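Local coordinates for protein aminopentol aminotransferase (Sphingopyxis macrogoltabida, PDB 6HBS) that transfers the amino group of hydrolysed fumonisin B1 (aminopentol) to pyruvate, using pyridoxal 5'-phosphate as cofactor, in the degradation of fumonisin, at residues Val238-Ser243 against Thr308-Thr313; Gly263-Ala268 against Ala292-Ala297. All coordinates share one frame; numbering follows the deposited sequence.

Interaction 1 of 2, residues Val238-Ser243 against Thr308-Thr313; sequences VARDCS and TPYLET
Arg240 reaches from the loop 238-243 to the first turn of helix 310-332 and carries most of the contact. From CB its chain runs out extended to NE, with CG anti to the carbonyl carbon (chi1 -70°). On the way Arg240 CG passes Tyr310 OH at 4.0 Å, a hydroxyl whose hydrogen bond goes to Phe236 O. Arg240 NE lies 3.9 Å from Tyr310 CE1 and is itself hydrogen-bonded to Ile305 O, near the end of the preceding helix. At the tip, the guanidinium meets the Glu312 carboxylate end-on and nearly coplanar, their planes 7° apart. Arg240 NH1 donates to Glu312 OE2 at 2.9 Å, and NH2 to Glu312 OE1 at 2.8 Å, each on a syn lone pair. Arg240 NH2 also donates to Thr308 O at 2.8 Å, on a lone pair of that carbonyl, so three acceptors together with the NE bond fix the rotation of the group. Leu311 CB lies over one guanidinium face, 3.8 Å from Arg240 NH2, while Leu311 CD2 packs on Ala239 CA at 3.8 Å. This bidentate arginine-glutamate salt bridge, joined to a bond with the backbone carbonyl just before the N-cap Pro309, ties a loop to the junction of two successive helices.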
loop_
_atom_site.group_PDB
_atom_site.type_symbol
_atom_site.label_atom_id
_atom_site.label_comp_id
_atom_site.label_asym_id
_atom_site.label_seq_id
_atom_site.Cartn_x
_atom_site.Cartn_y
_atom_site.Cartn_z
ATOM N N VAL A 238 14.249 -0.111 18.671
ATOM C CA VAL A 238 14.183 -0.291 20.128
ATOM C C VAL A 238 14.834 -1.633 20.501
ATOM O O VAL A 238 15.574 -1.722 21.467
ATOM C CB VAL A 238 12.734 -0.172 20.649
ATOM C CG1 VAL A 238 12.624 -0.557 22.121
ATOM C CG2 VAL A 238 12.182 1.219 20.422
ATOM N N ALA A 239 14.559 -2.679 19.728
ATOM C CA ALA A 239 15.005 -4.013 20.011
ATOM C C ALA A 239 14.963 -4.840 18.719
ATOM O O ALA A 239 14.462 -4.332 17.701
ATOM C CB ALA A 239 14.114 -4.617 21.083
ATOM N N ARG A 240 15.450 -6.094 18.793
ATOM C CA ARG A 240 15.433 -7.059 17.668
ATOM C C ARG A 240 14.126 -7.880 17.700
ATOM O O ARG A 240 13.934 -8.868 16.973
ATOM C CB ARG A 240 16.685 -7.947 17.720
ATOM C CG ARG A 240 17.973 -7.206 17.382
ATOM C CD ARG A 240 19.230 -8.046 17.546
ATOM N NE ARG A 240 20.426 -7.393 17.008
ATOM C CZ ARG A 240 21.173 -6.504 17.673
ATOM N NH1 ARG A 240 20.851 -6.190 18.916
ATOM N NH2 ARG A 240 22.176 -5.884 17.073
ATOM N N ASP A 241 13.192 -7.429 18.530
ATOM C CA ASP A 241 11.887 -8.000 18.737
ATOM C C ASP A 241 10.935 -6.813 18.967
ATOM O O ASP A 241 11.336 -5.644 18.833
ATOM C CB ASP A 241 11.992 -9.044 19.861
ATOM C CG ASP A 241 10.847 -10.036 19.994
ATOM O OD1 ASP A 241 9.738 -9.778 19.490
ATOM O OD2 ASP A 241 11.076 -11.086 20.588
ATOM N N CYS A 242 9.672 -7.112 19.257
ATOM C CA CYS A 242 8.685 -6.123 19.560
ATOM C C CYS A 242 9.278 -5.161 20.601
ATOM O O CYS A 242 9.958 -5.602 21.528
ATOM C CB CYS A 242 7.429 -6.785 20.093
ATOM S SG CYS A 242 6.097 -5.625 20.518
ATOM N N SER A 243 9.013 -3.866 20.433
ATOM C CA SER A 243 9.625 -2.833 21.227
ATOM C C SER A 243 9.203 -2.899 22.708
ATOM O O SER A 243 9.769 -2.158 23.478
ATOM C CB SER A 243 9.294 -1.495 20.656
ATOM O OG SER A 243 9.771 -1.373 19.318
ATOM N N THR A 308 24.202 -8.733 13.110
ATOM C CA THR A 308 25.147 -7.636 13.152
ATOM C C THR A 308 24.790 -6.714 14.315
ATOM O O THR A 308 23.649 -6.746 14.802
ATOM C CB THR A 308 25.173 -6.829 11.845
ATOM O OG1 THR A 308 23.954 -6.078 11.776
ATOM C CG2 THR A 308 25.350 -7.675 10.598
ATOM N N PRO A 309 25.758 -5.915 14.818
ATOM C CA PRO A 309 25.501 -4.921 15.861
ATOM C C PRO A 309 24.929 -3.597 15.316
ATOM O O PRO A 309 25.310 -2.473 15.746
ATOM C CB PRO A 309 26.912 -4.749 16.466
ATOM C CG PRO A 309 27.831 -4.907 15.310
ATOM C CD PRO A 309 27.194 -6.000 14.476
ATOM N N TYR A 310 23.969 -3.699 14.388
ATOM C CA TYR A 310 23.420 -2.509 13.751
ATOM C C TYR A 310 22.773 -1.622 14.840
ATOM O O TYR A 310 22.849 -0.385 14.781
ATOM C CB TYR A 310 22.415 -2.878 12.652
ATOM C CG TYR A 310 21.055 -3.177 13.213
ATOM C CD1 TYR A 310 20.780 -4.408 13.768
ATOM C CD2 TYR A 310 20.106 -2.183 13.338
ATOM C CE1 TYR A 310 19.580 -4.663 14.389
ATOM C CE2 TYR A 310 18.884 -2.422 13.939
ATOM C CZ TYR A 310 18.638 -3.661 14.486
ATOM O OH TYR A 310 17.468 -3.921 15.093
ATOM N N LEU A 311 22.099 -2.263 15.794
ATOM C CA LEU A 311 21.249 -1.548 16.776
ATOM C C LEU A 311 22.156 -0.762 17.735
ATOM O O LEU A 311 21.934 0.418 17.978
ATOM C CB LEU A 311 20.372 -2.559 17.523
ATOM C CG LEU A 311 19.444 -1.982 18.595
ATOM C CD1 LEU A 311 18.501 -0.927 18.022
ATOM C CD2 LEU A 311 18.650 -3.087 19.265
ATOM N N GLU A 312 23.204 -1.434 18.226
ATOM C CA GLU A 312 24.158 -0.821 19.165
ATOM C C GLU A 312 24.860 0.341 18.464
ATOM O O GLU A 312 25.003 1.434 19.041
ATOM C CB GLU A 312 25.126 -1.884 19.671
ATOM C CG GLU A 312 24.444 -2.952 20.487
ATOM C CD GLU A 312 23.681 -3.994 19.683
ATOM O OE1 GLU A 312 23.910 -4.135 18.478
ATOM O OE2 GLU A 312 22.820 -4.605 20.269
ATOM N N THR A 313 25.183 0.152 17.173
ATOM C CA THR A 313 25.826 1.201 16.405
ATOM C C THR A 313 24.934 2.455 16.350
ATOM O O THR A 313 25.386 3.593 16.628
ATOM C CB THR A 313 26.209 0.688 15.011
ATOM O OG1 THR A 313 27.097 -0.413 15.212
ATOM C CG2 THR A 313 26.851 1.738 14.146
#

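Interaction 2 of 2, residues Gly263-Ala268 against Ala292-Ala297; sequences GYPISA and AVPMAA
Pro294, near the N-terminal end of helix 292-307, packs against the run Tyr264-Pro265-Ile266, and no hydrogen bond crosses between the segments. Apolar contacts do the work. Pro294 CB lies 4.1 Å from Ile266 CB, and the two proline rings cross obliquely, with CG of Pro294 4.1 Å from CD of Pro265. Ile266 CG1 stands anti to its backbone N (chi1 -178°), and beyond it Ile266 CD1 reaches Met295 CG at 3.8 Å, the two side chains crossing at about a right angle. The Tyr264 ring adds to this apolar group: its CD1 comes to 3.5 Å from Ala297 CB, and its CE2 lies 4.0 Å from Val293 CG1. Among polar groups, Tyr264 OH is hydrogen-bonded to Glu75 OE1, and Pro265 O, 3.5 Å from Pro294 CB, has its hydrogen bond from Lys116 NZ. An alanine in place of Tyr264 would probably open a gap beside Ala297 and Val293 and leave Glu75 without its hydrogen bond to the phenol oxygen. From the second subunit, Thr87 bonds Gly263 O through its hydroxyl and Phe288 packs on Pro265. This buried junction seats the N-terminal part of a helix against the lead-in to central-sheet strand 267-271, at the dimer interface of a class-III aminotransferase.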
loop_
_atom_site.group_PDB
_atom_site.type_symbol
_atom_site.label_atom_id
_atom_site.label_comp_id
_atom_site.label_asym_id
_atom_site.label_seq_id
_atom_site.Cartn_x
_atom_site.Cartn_y
_atom_site.Cartn_z
ATOM N N GLY A 263 13.729 0.176 3.156
ATOM C CA GLY A 263 13.250 1.135 2.148
ATOM C C GLY A 263 12.353 0.484 1.099
ATOM O O GLY A 263 11.591 1.172 0.468
ATOM N N TYR A 264 12.489 -0.825 0.881
ATOM C CA TYR A 264 11.544 -1.561 -0.001
ATOM C C TYR A 264 10.148 -1.576 0.645
ATOM O O TYR A 264 10.015 -1.629 1.862
ATOM C CB TYR A 264 12.101 -2.948 -0.306
ATOM C CG TYR A 264 13.219 -2.923 -1.322
ATOM C CD1 TYR A 264 14.523 -2.668 -0.946
ATOM C CD2 TYR A 264 12.964 -3.090 -2.676
ATOM C CE1 TYR A 264 15.552 -2.597 -1.870
ATOM C CE2 TYR A 264 13.984 -3.058 -3.614
ATOM C CZ TYR A 264 15.285 -2.809 -3.206
ATOM O OH TYR A 264 16.291 -2.739 -4.131
ATOM N N PRO A 265 9.056 -1.478 -0.156
ATOM C CA PRO A 265 7.708 -1.295 0.386
ATOM C C PRO A 265 7.098 -2.631 0.786
ATOM O O PRO A 265 6.670 -3.435 -0.083
ATOM C CB PRO A 265 6.969 -0.640 -0.781
ATOM C CG PRO A 265 7.619 -1.266 -2.009
ATOM C CD PRO A 265 9.076 -1.473 -1.628
ATOM N N ILE A 266 7.027 -2.841 2.103
ATOM C CA ILE A 266 6.431 -4.007 2.674
ATOM C C ILE A 266 6.151 -3.703 4.162
ATOM O O ILE A 266 6.942 -3.033 4.841
ATOM C CB ILE A 266 7.289 -5.270 2.491
ATOM C CG1 ILE A 266 6.606 -6.505 3.079
ATOM C CG2 ILE A 266 8.704 -5.092 3.046
ATOM C CD1 ILE A 266 7.191 -7.812 2.616
ATOM N N SER A 267 5.010 -4.202 4.623
ATOM C CA SER A 267 4.521 -4.055 6.028
ATOM C C SER A 267 3.985 -5.411 6.456
ATOM O O SER A 267 3.837 -6.322 5.621
ATOM C CB SER A 267 3.480 -2.941 6.151
ATOM O OG SER A 267 4.027 -1.677 5.763
ATOM N N ALA A 268 3.755 -5.593 7.757
ATOM C CA ALA A 268 3.409 -6.894 8.273
ATOM C C ALA A 268 2.508 -6.773 9.493
ATOM O O ALA A 268 2.678 -5.858 10.309
ATOM C CB ALA A 268 4.637 -7.674 8.667
ATOM N N ALA A 292 7.585 -10.454 -4.608
ATOM C CA ALA A 292 8.739 -11.138 -4.077
ATOM C C ALA A 292 9.930 -10.207 -3.804
ATOM O O ALA A 292 10.672 -10.476 -2.870
ATOM C CB ALA A 292 9.156 -12.235 -5.031
ATOM N N VAL A 293 10.173 -9.174 -4.608
ATOM C CA VAL A 293 11.419 -8.400 -4.456
ATOM C C VAL A 293 11.453 -7.724 -3.073
ATOM O O VAL A 293 12.459 -7.791 -2.377
ATOM C CB VAL A 293 11.670 -7.434 -5.624
ATOM C CG1 VAL A 293 12.819 -6.442 -5.362
ATOM C CG2 VAL A 293 11.976 -8.219 -6.908
ATOM N N PRO A 294 10.382 -7.052 -2.610
ATOM C CA PRO A 294 10.375 -6.491 -1.258
ATOM C C PRO A 294 10.558 -7.578 -0.197
ATOM O O PRO A 294 11.179 -7.315 0.815
ATOM C CB PRO A 294 9.034 -5.756 -1.170
ATOM C CG PRO A 294 8.735 -5.425 -2.614
ATOM C CD PRO A 294 9.201 -6.646 -3.382
ATOM N N MET A 295 10.066 -8.802 -0.458
ATOM C CA MET A 295 10.229 -9.877 0.471
ATOM C C MET A 295 11.698 -10.332 0.548
ATOM O O MET A 295 12.193 -10.683 1.656
ATOM C CB MET A 295 9.325 -11.053 0.124
ATOM C CG MET A 295 7.853 -10.722 0.312
ATOM S SD MET A 295 6.870 -12.194 0.110
ATOM C CE MET A 295 5.263 -11.423 -0.006
ATOM N N ALA A 296 12.384 -10.358 -0.593
ATOM C CA ALA A 296 13.813 -10.709 -0.637
ATOM C C ALA A 296 14.639 -9.672 0.139
ATOM O O ALA A 296 15.576 -10.020 0.910
ATOM C CB ALA A 296 14.272 -10.830 -2.087
ATOM N N ALA A 297 14.330 -8.396 -0.083
ATOM C CA ALA A 297 14.971 -7.326 0.698
ATOM C C ALA A 297 14.712 -7.490 2.208
ATOM O O ALA A 297 15.617 -7.275 3.025
ATOM C CB ALA A 297 14.516 -5.992 0.208
#

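How the interactions relate
From the N terminus, the chain passes strand 226-230 of the central sheet and enters loop 238-243, the first half of interaction 1. It then passes strand 253-256 and Lys258, and reaches 263-268, the first half of interaction 2, at the entry to strand 267-271. Helix 276-281 follows, and helix 292-307 closes interaction 2 with its N-terminal part. Past its end, 308-313, the link and first turn of helix 310-332, closes interaction 1. Interaction 2 is therefore nested inside the larger loop. The two contacts do not touch, their centres about 19 Å apart; one joins helix 292-307 to the loop leading into strand 267-271, the other the junction of helices 292-307 and 310-332 to the loop beyond strand 226-230.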